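Nucleotidyl transferase AbiEii/AbiGii toxin family protein (Mycobacterium tuberculosis, PDB 6Y56) is MenT4, a nucleotidyltransferase toxin of a toxin-antitoxin system that probably blocks growth by modifying, and so inactivating, tRNA acceptor stems. Local coordinates at residues 161-166 and 190-195; 168-173 and 183-188; 28-33 and 89-94; 32-37 and 83-88. All blocks are in the same frame, centred on the assembly; numbering follows the deposited sequence.

Contact 1 (161-166 and 190-195); sequences VAEAEA and ASRTID
Glu163, in the first turn of helix 163-174, faces Arg192 and Thr193 in the loop between helices 180-189 and 196-212; Ala162 is the N-cap of its helix, where Ala166 N bonds to Ala162 O at 2.8 Å. Within this AbiEii-family nucleotidyltransferase, the motif is a bidentate, side-on carboxylate-guanidinium salt bridge between a helix start and a loop. Arg192 NE donates to Glu163 OE2 at 2.8 Å, and NH2 donates to OE1 at 2.9 Å. Both bonds are almost straight, and both oxygens lie practically in the guanidinium plane. The carboxylate is met on its syn side but is not coplanar, its plane being turned 33° from that of the guanidinium. The Glu163 chain reaches across nearly fully extended, whereas Arg192 bends at chi3 (63°), which turns its NE-NH2 edge to the acid. Gripping one oxygen with each of two nitrogens restricts rotation of the carboxylate, and the paired guanidinium, perhaps aided by the helix N-terminus, would probably favour its charged form. Glu163 also packs on Phe189, and OE1, besides its Arg192 bond, has a long, weak ion pair with Arg58 NH1. Two waters join the same acid to the loop backbone, each donating to OE2 and to Thr193 O. Glu163 OE2 therefore accepts three bonds: from Arg192 NE, from one water at 2.7 Å and from the other at 3.0 Å.

Contact 2 (168-173 and 183-188); sequences AEKLAR and LYDLNH
Lys170 NZ donates to Asp185 OD2 at 2.6 Å, a short salt bridge that uses the anti lone pair of the oxygen, on the side away from OD1. The lysine chain bends at chi2 (-75°) and is extended from there on, which carries the ammonium group to Asp185; its CE passes 3.2 Å from the same OD2. Nearer the backbone the contact is apolar. Leu186 CD2 is the shared methyl, lying 3.8 Å from both Lys170 CB and Leu171 CD2, while Leu186 CD1 comes within 4.1 Å of Leu171 CD2. The two leucines meet by their methyl branches at a slant.

These side chains are brought together by two successive helices, 163-174 and 180-189, which form a helical hairpin. Their local axes approach to 10.1 Å with N-to-C directions 141° apart, so the pair is antiparallel but clearly splayed. The closest alpha carbons, Lys170 CA and Leu186 CA, are 7.1 Å apart. A further layer fixes the polar ends: Asp182 OD1 also binds Lys170 NZ, Arg64 NH2 binds Asp185 OD2, and Arg173 NE pairs with Asp182 OD2. On the apolar side, Leu171 leans on Val199 of helix 196-212 and Leu186 on Val256 of helix 249-259.

Lys170 NZ and Asp185 OD2 thus each have two oppositely charged partners, and this chain of acids and bases probably offsets the cost of burying charge between the helices.

Contact 3 (28-33 and 89-94); sequences QDHLLY and ARVGGF
His30 of helix 19-38 projects toward Val91 and Phe94, which bracket the type II' turn of the hairpin between strands 90-91 and 94-100. Starting at the backbone, His30 CB touches Val91 CG1 at 3.9 Å. From CG outward the partner is chiefly the Phe94 ring: His30 CG lies 3.7 Å from Phe94 CD2, and His30 CD2 is 3.6 Å from that same carbon, while the Val91 carbonyl oxygen approaches obliquely. Farther along, His30 ND1, CE1 and NE2 all meet Phe94 CE2, CE1 at 3.7 Å and NE2 at 3.8 Å. Phe94 CE2 therefore sits over the centre of one imidazole face. The pair is edge-to-face, with Phe94 supplying the edge, the ring centroids 4.7 Å apart and the planes inclined by 57°. Beside it, Val91 CG1 reaches the ring edge of Tyr33, 4.3 Å from CD2, and Val91 CG2 lies 3.7 Å from His30 O. The turn is closed in both directions by backbone bonds between Val91 and Phe94, with Gly92 taking the positive phi (58°) that the turn requires. Tyr151 and Phe153 add further aromatic contacts to His30. Because His30 ND1 bonds to Val26 O one turn earlier in its own helix, the imidazole is fixed in rotation, and the contact to the hairpin is made by one imidazole face, the edges of Phe94 and Tyr33, and the Val91 methyls, without any hydrogen bond across.

Contact 4 (32-37 and 83-88); sequences LYLLSQ and CELIDG
Leu34 and Leu35 of helix 19-38 meet Leu85 and Ile86 at the end of helix 76-86, the nearest alpha carbons being Leu35 CA and Leu85 CA at 7.7 Å. Every interaction across the contact is apolar. Leu34 and Leu85 point at each other tip to tip, with Leu34 CD2 4.0 Å from Leu85 CG. Leu35 and Leu85 instead run past each other in opposite directions, and their CD2 methyls meet at 3.6 Å. The same Leu35 CD2 also crosses to Ile86 CG1 at 4.1 Å, so one methyl bridges two neighbours on the facing helix. The CG of Leu85 stands trans to the backbone nitrogen (chi1 179°), which directs the branch to Leu34 and Leu35.

No polar bond crosses between the two segments. Ser36 OG donates to Tyr33 O at 2.7 Å, tilted from the carbonyl plane, and this oxygen also accepts from Gln37 N. In the other segment, Asp87 N to Cys83 O closes the last turn before the chain leaves the helix.

Both helices rest on the same face of the mixed sheet: Leu35 packs on Phe71 of strand 68-72, and Ile86 on Phe96 and Val98 of strand 94-100. With no hydrogen bond between them, the helices are joined here by van der Waals contact of branched side chains; Leu35 and Ile86 are buried, so the hydrophobic effect is probably the main gain.

How the contacts relate
The four contacts form two pairs. Contacts 3 and 4, with centres about 8 Å apart, both start from helix 19-38, share Leu32 and Tyr33, and touch directly through Leu34, Ala89 and Val91; they bind that helix to helix 76-86 and to the hairpin strand that follows it at the sheet's edge. Contacts 1 and 2 come later in sequence, centres about 10 Å apart, and both use helix 163-174, with contact 2 nested inside the loop that contact 1 closes. Centre to centre, the pairs stand about 28-29 Å apart without touching. Apolar and aromatic packing thus dominates the sheet-bearing part; contacts 1 and 2 each centre on a salt bridge, with leucines added in contact 2.

Contact 1 (161-166 and 190-195)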
loop_
_atom_site.group_PDB
_atom_site.type_symbol
_atom_site.label_atom_id
_atom_site.label_comp_id
_atom_site.label_asym_id
_atom_site.label_seq_id
_atom_site.Cartn_x
_atom_site.Cartn_y
_atom_site.Cartn_z
ATOM N N VAL A 161 3.364 -3.262 -7.649
ATOM C CA VAL A 161 2.022 -3.482 -8.177
ATOM C C VAL A 161 1.718 -2.489 -9.294
ATOM O O VAL A 161 2.048 -1.299 -9.214
ATOM C CB VAL A 161 1.016 -3.385 -7.010
ATOM C CG1 VAL A 161 1.033 -1.989 -6.362
ATOM C CG2 VAL A 161 -0.399 -3.745 -7.457
ATOM N N ALA A 162 1.069 -2.985 -10.345
ATOM C CA ALA A 162 0.654 -2.102 -11.423
ATOM C C ALA A 162 -0.279 -1.037 -10.877
ATOM O O ALA A 162 -1.064 -1.281 -9.951
ATOM C CB ALA A 162 -0.073 -2.901 -12.500
ATOM N N GLU A 163 -0.201 0.159 -11.463
ATOM C CA GLU A 163 -0.946 1.288 -10.928
ATOM C C GLU A 163 -2.457 1.056 -10.961
ATOM O O GLU A 163 -3.157 1.433 -10.019
ATOM C CB GLU A 163 -0.563 2.576 -11.654
ATOM C CG GLU A 163 -1.170 3.780 -10.991
ATOM C CD GLU A 163 -0.610 5.090 -11.489
ATOM O OE1 GLU A 163 0.517 5.097 -12.033
ATOM O OE2 GLU A 163 -1.302 6.115 -11.305
ATOM N N ALA A 164 -2.979 0.446 -12.027
ATOM C CA ALA A 164 -4.415 0.168 -12.083
ATOM C C ALA A 164 -4.826 -0.786 -10.972
ATOM O O ALA A 164 -5.918 -0.658 -10.401
ATOM C CB ALA A 164 -4.782 -0.440 -13.433
ATOM N N GLU A 165 -3.971 -1.768 -10.668
ATOM C CA GLU A 165 -4.274 -2.719 -9.608
ATOM C C GLU A 165 -4.154 -2.074 -8.230
ATOM O O GLU A 165 -4.940 -2.380 -7.333
ATOM C CB GLU A 165 -3.385 -3.955 -9.741
ATOM C CG GLU A 165 -3.744 -5.060 -8.769
ATOM C CD GLU A 165 -3.294 -6.423 -9.232
ATOM O OE1 GLU A 165 -2.421 -6.511 -10.127
ATOM O OE2 GLU A 165 -3.811 -7.421 -8.695
ATOM N N ALA A 166 -3.173 -1.190 -8.037
ATOM C CA ALA A 166 -3.071 -0.485 -6.762
ATOM C C ALA A 166 -4.321 0.345 -6.498
ATOM O O ALA A 166 -4.839 0.373 -5.372
ATOM C CB ALA A 166 -1.833 0.416 -6.765
ATOM N N ALA A 190 -6.706 10.135 -8.297
ATOM C CA ALA A 190 -7.661 10.973 -9.011
ATOM C C ALA A 190 -6.993 12.083 -9.804
ATOM O O ALA A 190 -7.632 12.656 -10.695
ATOM C CB ALA A 190 -8.663 11.566 -8.025
ATOM N N SER A 191 -5.743 12.413 -9.494
ATOM C CA SER A 191 -4.992 13.427 -10.223
ATOM C C SER A 191 -4.133 12.841 -11.333
ATOM O O SER A 191 -3.465 13.599 -12.043
ATOM C CB SER A 191 -4.102 14.223 -9.261
ATOM O OG SER A 191 -2.972 13.454 -8.897
ATOM N N ARG A 192 -4.127 11.525 -11.497
ATOM C CA ARG A 192 -3.290 10.838 -12.467
ATOM C C ARG A 192 -4.164 10.181 -13.525
ATOM O O ARG A 192 -5.391 10.124 -13.404
ATOM C CB ARG A 192 -2.409 9.800 -11.759
ATOM C CG ARG A 192 -1.422 10.440 -10.775
ATOM C CD ARG A 192 -0.802 9.434 -9.805
ATOM N NE ARG A 192 -0.012 8.424 -10.495
ATOM C CZ ARG A 192 1.269 8.565 -10.815
ATOM N NH1 ARG A 192 1.918 9.678 -10.499
ATOM N NH2 ARG A 192 1.895 7.588 -11.453
ATOM N N THR A 193 -3.520 9.699 -14.588
ATOM C CA THR A 193 -4.249 8.950 -15.603
ATOM C C THR A 193 -4.808 7.679 -14.982
ATOM O O THR A 193 -4.113 6.988 -14.236
ATOM C CB THR A 193 -3.314 8.600 -16.760
ATOM O OG1 THR A 193 -2.985 9.795 -17.477
ATOM C CG2 THR A 193 -3.986 7.622 -17.711
ATOM N N ILE A 194 -6.076 7.392 -15.268
ATOM C CA ILE A 194 -6.759 6.207 -14.758
ATOM C C ILE A 194 -7.275 5.422 -15.948
ATOM O O ILE A 194 -7.969 5.977 -16.805
ATOM C CB ILE A 194 -7.931 6.570 -13.826
ATOM C CG1 ILE A 194 -7.423 7.305 -12.583
ATOM C CG2 ILE A 194 -8.713 5.312 -13.410
ATOM C CD1 ILE A 194 -8.531 7.653 -11.593
ATOM N N ASP A 195 -6.930 4.141 -16.006
ATOM C CA ASP A 195 -7.470 3.226 -17.012
ATOM C C ASP A 195 -8.811 2.755 -16.464
ATOM O O ASP A 195 -8.904 1.748 -15.761
ATOM C CB ASP A 195 -6.517 2.059 -17.216
ATOM C CG ASP A 195 -6.944 1.127 -18.334
ATOM O OD1 ASP A 195 -8.088 1.237 -18.830
ATOM O OD2 ASP A 195 -6.121 0.265 -18.699
HETATM O O HOH W 1 -3.990 6.292 -11.398
HETATM O O HOH W 2 -1.328 7.044 -14.109
#

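Contact 2 (168-173 and 183-188)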
loop_
_atom_site.group_PDB
_atom_site.type_symbol
_atom_site.label_atom_id
_atom_site.label_comp_id
_atom_site.label_asym_id
_atom_site.label_seq_id
_atom_site.Cartn_x
_atom_site.Cartn_y
_atom_site.Cartn_z
ATOM N N ALA A 168 -7.357 -0.234 -7.767
ATOM C CA ALA A 168 -8.450 -1.168 -7.496
ATOM C C ALA A 168 -8.380 -1.711 -6.070
ATOM O O ALA A 168 -9.413 -1.855 -5.406
ATOM C CB ALA A 168 -8.436 -2.307 -8.518
ATOM N N GLU A 169 -7.170 -2.013 -5.575
ATOM C CA GLU A 169 -7.038 -2.487 -4.203
ATOM C C GLU A 169 -7.441 -1.411 -3.203
ATOM O O GLU A 169 -8.092 -1.702 -2.189
ATOM C CB GLU A 169 -5.607 -2.962 -3.940
ATOM C CG GLU A 169 -5.281 -4.272 -4.636
ATOM C CD GLU A 169 -4.169 -5.056 -3.970
ATOM O OE1 GLU A 169 -3.461 -4.504 -3.101
ATOM O OE2 GLU A 169 -4.000 -6.232 -4.335
ATOM N N LYS A 170 -7.082 -0.159 -3.472
ATOM C CA LYS A 170 -7.483 0.922 -2.576
ATOM C C LYS A 170 -8.991 1.066 -2.546
ATOM O O LYS A 170 -9.589 1.213 -1.474
ATOM C CB LYS A 170 -6.846 2.237 -3.022
ATOM C CG LYS A 170 -5.390 2.407 -2.641
ATOM C CD LYS A 170 -5.256 2.731 -1.162
ATOM C CE LYS A 170 -3.809 2.648 -0.749
ATOM N NZ LYS A 170 -3.681 3.056 0.665
ATOM N N LEU A 171 -9.627 0.989 -3.714
ATOM C CA LEU A 171 -11.077 1.087 -3.779
ATOM C C LEU A 171 -11.754 -0.095 -3.103
ATOM O O LEU A 171 -12.854 0.043 -2.548
ATOM C CB LEU A 171 -11.503 1.160 -5.242
ATOM C CG LEU A 171 -11.135 2.435 -5.994
ATOM C CD1 LEU A 171 -11.296 2.252 -7.503
ATOM C CD2 LEU A 171 -11.974 3.598 -5.465
ATOM N N ALA A 172 -11.132 -1.271 -3.177
ATOM C CA ALA A 172 -11.702 -2.448 -2.537
ATOM C C ALA A 172 -11.715 -2.305 -1.023
ATOM O O ALA A 172 -12.673 -2.717 -0.364
ATOM C CB ALA A 172 -10.934 -3.700 -2.965
ATOM N N ARG A 173 -10.672 -1.733 -0.449
ATOM C CA ARG A 173 -10.712 -1.504 0.992
ATOM C C ARG A 173 -11.635 -0.348 1.349
ATOM O O ARG A 173 -12.378 -0.427 2.337
ATOM C CB ARG A 173 -9.317 -1.250 1.533
ATOM C CG ARG A 173 -9.348 -0.989 3.036
ATOM C CD ARG A 173 -8.038 -1.360 3.688
ATOM N NE ARG A 173 -7.007 -0.385 3.368
ATOM C CZ ARG A 173 -5.713 -0.575 3.592
ATOM N NH1 ARG A 173 -5.296 -1.717 4.122
ATOM N NH2 ARG A 173 -4.840 0.372 3.278
ATOM N N LEU A 183 -8.124 7.494 1.633
ATOM C CA LEU A 183 -8.685 8.669 0.972
ATOM C C LEU A 183 -7.584 9.542 0.379
ATOM O O LEU A 183 -7.693 10.014 -0.759
ATOM C CB LEU A 183 -9.510 9.467 1.981
ATOM C CG LEU A 183 -10.079 10.811 1.508
ATOM C CD1 LEU A 183 -11.069 10.602 0.365
ATOM C CD2 LEU A 183 -10.737 11.528 2.672
ATOM N N TYR A 184 -6.516 9.781 1.144
ATOM C CA TYR A 184 -5.392 10.553 0.630
ATOM C C TYR A 184 -4.824 9.922 -0.641
ATOM O O TYR A 184 -4.546 10.611 -1.631
ATOM C CB TYR A 184 -4.301 10.674 1.705
ATOM C CG TYR A 184 -3.101 11.431 1.211
ATOM C CD1 TYR A 184 -2.082 10.790 0.505
ATOM C CD2 TYR A 184 -3.004 12.805 1.401
ATOM C CE1 TYR A 184 -0.996 11.485 0.027
ATOM C CE2 TYR A 184 -1.914 13.514 0.922
ATOM C CZ TYR A 184 -0.923 12.849 0.229
ATOM O OH TYR A 184 0.156 13.561 -0.257
ATOM N N ASP A 185 -4.594 8.607 -0.612
ATOM C CA ASP A 185 -3.993 7.942 -1.765
ATOM C C ASP A 185 -4.922 7.988 -2.972
ATOM O O ASP A 185 -4.470 8.214 -4.096
ATOM C CB ASP A 185 -3.615 6.503 -1.410
ATOM C CG ASP A 185 -2.513 6.412 -0.356
ATOM O OD1 ASP A 185 -1.793 7.409 -0.100
ATOM O OD2 ASP A 185 -2.384 5.316 0.228
ATOM N N LEU A 186 -6.223 7.797 -2.747
ATOM C CA LEU A 186 -7.180 7.881 -3.845
ATOM C C LEU A 186 -7.229 9.283 -4.422
ATOM O O LEU A 186 -7.443 9.447 -5.630
ATOM C CB LEU A 186 -8.568 7.454 -3.369
ATOM C CG LEU A 186 -8.720 5.942 -3.188
ATOM C CD1 LEU A 186 -10.012 5.664 -2.453
ATOM C CD2 LEU A 186 -8.697 5.240 -4.528
ATOM N N ASN A 187 -7.037 10.302 -3.575
ATOM C CA ASN A 187 -6.967 11.670 -4.075
ATOM C C ASN A 187 -5.797 11.852 -5.034
ATOM O O ASN A 187 -5.910 12.609 -6.006
ATOM C CB ASN A 187 -6.893 12.650 -2.903
ATOM C CG ASN A 187 -6.912 14.097 -3.351
ATOM O OD1 ASN A 187 -7.941 14.597 -3.797
ATOM N ND2 ASN A 187 -5.779 14.774 -3.229
ATOM N N HIS A 188 -4.669 11.167 -4.791
ATOM C CA HIS A 188 -3.572 11.188 -5.753
ATOM C C HIS A 188 -3.926 10.425 -7.017
ATOM O O HIS A 188 -3.650 10.903 -8.120
ATOM C CB HIS A 188 -2.296 10.630 -5.128
ATOM C CG HIS A 188 -1.477 11.661 -4.429
ATOM N ND1 HIS A 188 -0.728 12.601 -5.103
ATOM C CD2 HIS A 188 -1.296 11.904 -3.111
ATOM C CE1 HIS A 188 -0.120 13.381 -4.225
ATOM N NE2 HIS A 188 -0.446 12.978 -3.011
#

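Contact 3 (28-33 and 89-94)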
loop_
_atom_site.group_PDB
_atom_site.type_symbol
_atom_site.label_atom_id
_atom_site.label_comp_id
_atom_site.label_asym_id
_atom_site.label_seq_id
_atom_site.Cartn_x
_atom_site.Cartn_y
_atom_site.Cartn_z
ATOM N N GLN A 28 12.696 2.389 6.280
ATOM C CA GLN A 28 12.093 1.533 5.261
ATOM C C GLN A 28 12.968 1.423 4.020
ATOM O O GLN A 28 13.073 0.343 3.422
ATOM C CB GLN A 28 10.736 2.089 4.842
ATOM C CG GLN A 28 9.665 2.030 5.887
ATOM C CD GLN A 28 8.463 2.834 5.480
ATOM O OE1 GLN A 28 8.585 3.808 4.731
ATOM N NE2 GLN A 28 7.297 2.445 5.970
ATOM N N ASP A 29 13.571 2.537 3.578
ATOM C CA ASP A 29 14.450 2.468 2.409
ATOM C C ASP A 29 15.611 1.526 2.665
ATOM O O ASP A 29 16.039 0.785 1.770
ATOM C CB ASP A 29 15.025 3.843 2.063
ATOM C CG ASP A 29 13.973 4.836 1.642
ATOM O OD1 ASP A 29 12.841 4.426 1.292
ATOM O OD2 ASP A 29 14.291 6.034 1.657
ATOM N N HIS A 30 16.142 1.561 3.884
ATOM C CA HIS A 30 17.248 0.688 4.255
ATOM C C HIS A 30 16.805 -0.769 4.282
ATOM O O HIS A 30 17.544 -1.651 3.828
ATOM C CB HIS A 30 17.825 1.125 5.607
ATOM C CG HIS A 30 18.684 2.351 5.528
ATOM N ND1 HIS A 30 18.189 3.588 5.177
ATOM C CD2 HIS A 30 20.010 2.526 5.747
ATOM C CE1 HIS A 30 19.173 4.473 5.177
ATOM N NE2 HIS A 30 20.289 3.852 5.517
ATOM N N LEU A 31 15.602 -1.040 4.800
ATOM C CA LEU A 31 15.089 -2.406 4.837
ATOM C C LEU A 31 14.852 -2.933 3.430
ATOM O O LEU A 31 15.199 -4.079 3.118
ATOM C CB LEU A 31 13.795 -2.446 5.655
ATOM C CG LEU A 31 13.081 -3.788 5.888
ATOM C CD1 LEU A 31 12.158 -3.700 7.076
ATOM C CD2 LEU A 31 12.239 -4.223 4.680
ATOM N N LEU A 32 14.271 -2.102 2.563
ATOM C CA LEU A 32 14.025 -2.519 1.188
ATOM C C LEU A 32 15.332 -2.772 0.449
ATOM O O LEU A 32 15.430 -3.717 -0.344
ATOM C CB LEU A 32 13.149 -1.481 0.485
ATOM C CG LEU A 32 11.696 -1.435 0.983
ATOM C CD1 LEU A 32 11.013 -0.133 0.554
ATOM C CD2 LEU A 32 10.918 -2.634 0.478
ATOM N N TYR A 33 16.362 -1.975 0.734
ATOM C CA TYR A 33 17.681 -2.251 0.170
ATOM C C TYR A 33 18.182 -3.620 0.614
ATOM O O TYR A 33 18.647 -4.424 -0.201
ATOM C CB TYR A 33 18.665 -1.159 0.599
ATOM C CG TYR A 33 20.094 -1.438 0.163
ATOM C CD1 TYR A 33 20.451 -1.375 -1.176
ATOM C CD2 TYR A 33 21.076 -1.777 1.085
ATOM C CE1 TYR A 33 21.746 -1.632 -1.592
ATOM C CE2 TYR A 33 22.382 -2.033 0.669
ATOM C CZ TYR A 33 22.696 -1.963 -0.665
ATOM O OH TYR A 33 23.985 -2.213 -1.084
ATOM N N ALA A 89 18.023 -7.821 11.719
ATOM C CA ALA A 89 18.942 -7.335 10.702
ATOM C C ALA A 89 19.423 -5.927 11.027
ATOM O O ALA A 89 18.705 -5.112 11.621
ATOM C CB ALA A 89 18.256 -7.317 9.333
ATOM N N ARG A 90 20.643 -5.639 10.600
ATOM C CA ARG A 90 21.201 -4.302 10.650
ATOM C C ARG A 90 21.527 -3.866 9.229
ATOM O O ARG A 90 21.987 -4.668 8.408
ATOM C CB ARG A 90 22.463 -4.267 11.527
ATOM C CG ARG A 90 23.262 -2.981 11.404
ATOM C CD ARG A 90 24.316 -2.841 12.507
ATOM N NE ARG A 90 23.702 -2.845 13.828
ATOM C CZ ARG A 90 23.119 -1.793 14.385
ATOM N NH1 ARG A 90 22.577 -1.896 15.592
ATOM N NH2 ARG A 90 23.080 -0.635 13.740
ATOM N N VAL A 91 21.217 -2.611 8.916
ATOM C CA VAL A 91 21.625 -1.996 7.662
ATOM C C VAL A 91 22.220 -0.664 8.072
ATOM O O VAL A 91 21.486 0.260 8.430
ATOM C CB VAL A 91 20.462 -1.800 6.684
ATOM C CG1 VAL A 91 20.972 -1.184 5.392
ATOM C CG2 VAL A 91 19.749 -3.121 6.409
ATOM N N GLY A 92 23.548 -0.588 8.081
ATOM C CA GLY A 92 24.196 0.604 8.592
ATOM C C GLY A 92 23.770 0.857 10.024
ATOM O O GLY A 92 23.835 -0.029 10.884
ATOM N N GLY A 93 23.296 2.071 10.281
ATOM C CA GLY A 93 22.905 2.471 11.617
ATOM C C GLY A 93 21.590 1.893 12.112
ATOM O O GLY A 93 21.306 1.999 13.308
ATOM N N PHE A 94 20.779 1.303 11.235
ATOM C CA PHE A 94 19.456 0.834 11.634
ATOM C C PHE A 94 19.481 -0.637 12.019
ATOM O O PHE A 94 20.107 -1.457 11.341
ATOM C CB PHE A 94 18.445 0.987 10.497
ATOM C CG PHE A 94 18.107 2.409 10.165
ATOM C CD1 PHE A 94 17.156 3.113 10.898
ATOM C CD2 PHE A 94 18.764 3.046 9.125
ATOM C CE1 PHE A 94 16.852 4.434 10.581
ATOM C CE2 PHE A 94 18.464 4.362 8.800
ATOM C CZ PHE A 94 17.509 5.056 9.525
#

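Contact 4 (32-37 and 83-88)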
loop_
_atom_site.group_PDB
_atom_site.type_symbol
_atom_site.label_atom_id
_atom_site.label_comp_id
_atom_site.label_asym_id
_atom_site.label_seq_id
_atom_site.Cartn_x
_atom_site.Cartn_y
_atom_site.Cartn_z
ATOM N N LEU A 32 14.271 -2.102 2.563
ATOM C CA LEU A 32 14.025 -2.519 1.188
ATOM C C LEU A 32 15.332 -2.772 0.449
ATOM O O LEU A 32 15.430 -3.717 -0.344
ATOM C CB LEU A 32 13.149 -1.481 0.485
ATOM C CG LEU A 32 11.696 -1.435 0.983
ATOM C CD1 LEU A 32 11.013 -0.133 0.554
ATOM C CD2 LEU A 32 10.918 -2.634 0.478
ATOM N N TYR A 33 16.362 -1.975 0.734
ATOM C CA TYR A 33 17.681 -2.251 0.170
ATOM C C TYR A 33 18.182 -3.620 0.614
ATOM O O TYR A 33 18.647 -4.424 -0.201
ATOM C CB TYR A 33 18.665 -1.159 0.599
ATOM C CG TYR A 33 20.094 -1.438 0.163
ATOM C CD1 TYR A 33 20.451 -1.375 -1.176
ATOM C CD2 TYR A 33 21.076 -1.777 1.085
ATOM C CE1 TYR A 33 21.746 -1.632 -1.592
ATOM C CE2 TYR A 33 22.382 -2.033 0.669
ATOM C CZ TYR A 33 22.696 -1.963 -0.665
ATOM O OH TYR A 33 23.985 -2.213 -1.084
ATOM N N LEU A 34 18.094 -3.911 1.908
ATOM C CA LEU A 34 18.513 -5.223 2.395
ATOM C C LEU A 34 17.779 -6.348 1.676
ATOM O O LEU A 34 18.397 -7.305 1.197
ATOM C CB LEU A 34 18.257 -5.297 3.897
ATOM C CG LEU A 34 18.410 -6.700 4.480
ATOM C CD1 LEU A 34 19.881 -7.078 4.554
ATOM C CD2 LEU A 34 17.719 -6.794 5.834
ATOM N N LEU A 35 16.453 -6.247 1.579
ATOM C CA LEU A 35 15.688 -7.286 0.900
ATOM C C LEU A 35 16.133 -7.434 -0.545
ATOM O O LEU A 35 16.250 -8.554 -1.058
ATOM C CB LEU A 35 14.196 -6.959 0.941
ATOM C CG LEU A 35 13.531 -6.995 2.319
ATOM C CD1 LEU A 35 12.032 -6.807 2.168
ATOM C CD2 LEU A 35 13.814 -8.295 3.065
ATOM N N SER A 36 16.407 -6.312 -1.220
ATOM C CA SER A 36 16.763 -6.382 -2.631
ATOM C C SER A 36 18.094 -7.083 -2.831
ATOM O O SER A 36 18.344 -7.649 -3.901
ATOM C CB SER A 36 16.835 -4.985 -3.234
ATOM O OG SER A 36 17.999 -4.286 -2.807
ATOM N N GLN A 37 18.958 -7.044 -1.828
ATOM C CA GLN A 37 20.254 -7.693 -1.938
ATOM C C GLN A 37 20.203 -9.182 -1.643
ATOM O O GLN A 37 21.170 -9.884 -1.962
ATOM C CB GLN A 37 21.261 -7.030 -0.994
ATOM C CG GLN A 37 21.691 -5.628 -1.419
ATOM C CD GLN A 37 22.691 -5.637 -2.573
ATOM O OE1 GLN A 37 22.354 -5.295 -3.709
ATOM N NE2 GLN A 37 23.930 -6.023 -2.282
ATOM N N CYS A 83 10.741 -12.612 6.597
ATOM C CA CYS A 83 10.634 -12.239 8.002
ATOM C C CYS A 83 11.885 -12.629 8.787
ATOM O O CYS A 83 12.340 -11.868 9.650
ATOM C CB CYS A 83 9.370 -12.853 8.614
ATOM S SG CYS A 83 7.856 -12.097 7.957
ATOM N N GLU A 84 12.455 -13.806 8.509
ATOM C CA GLU A 84 13.698 -14.191 9.178
ATOM C C GLU A 84 14.824 -13.233 8.820
ATOM O O GLU A 84 15.677 -12.921 9.660
ATOM C CB GLU A 84 14.104 -15.614 8.792
ATOM C CG GLU A 84 13.252 -16.731 9.375
ATOM C CD GLU A 84 13.881 -18.095 9.138
ATOM O OE1 GLU A 84 15.130 -18.183 9.155
ATOM O OE2 GLU A 84 13.146 -19.081 8.923
ATOM N N LEU A 85 14.829 -12.741 7.581
ATOM C CA LEU A 85 15.859 -11.804 7.159
ATOM C C LEU A 85 15.705 -10.467 7.865
ATOM O O LEU A 85 16.697 -9.892 8.330
ATOM C CB LEU A 85 15.796 -11.625 5.649
ATOM C CG LEU A 85 16.810 -10.654 5.070
ATOM C CD1 LEU A 85 18.224 -11.137 5.364
ATOM C CD2 LEU A 85 16.583 -10.515 3.575
ATOM N N ILE A 86 14.472 -9.961 7.960
ATOM C CA ILE A 86 14.233 -8.664 8.589
ATOM C C ILE A 86 14.587 -8.713 10.068
ATOM O O ILE A 86 15.280 -7.830 10.588
ATOM C CB ILE A 86 12.771 -8.234 8.389
ATOM C CG1 ILE A 86 12.485 -7.982 6.905
ATOM C CG2 ILE A 86 12.482 -6.977 9.209
ATOM C CD1 ILE A 86 11.028 -7.701 6.612
ATOM N N ASP A 87 14.111 -9.745 10.769
ATOM C CA ASP A 87 14.194 -9.767 12.223
ATOM C C ASP A 87 15.647 -9.845 12.693
ATOM O O ASP A 87 16.353 -10.821 12.419
ATOM C CB ASP A 87 13.381 -10.929 12.780
ATOM C CG ASP A 87 13.117 -10.787 14.256
ATOM O OD1 ASP A 87 12.855 -9.664 14.725
ATOM O OD2 ASP A 87 13.184 -11.815 14.961
ATOM N N GLY A 88 16.083 -8.818 13.409
ATOM C CA GLY A 88 17.439 -8.743 13.906
ATOM C C GLY A 88 18.443 -8.165 12.933
ATOM O O GLY A 88 19.617 -8.025 13.298
#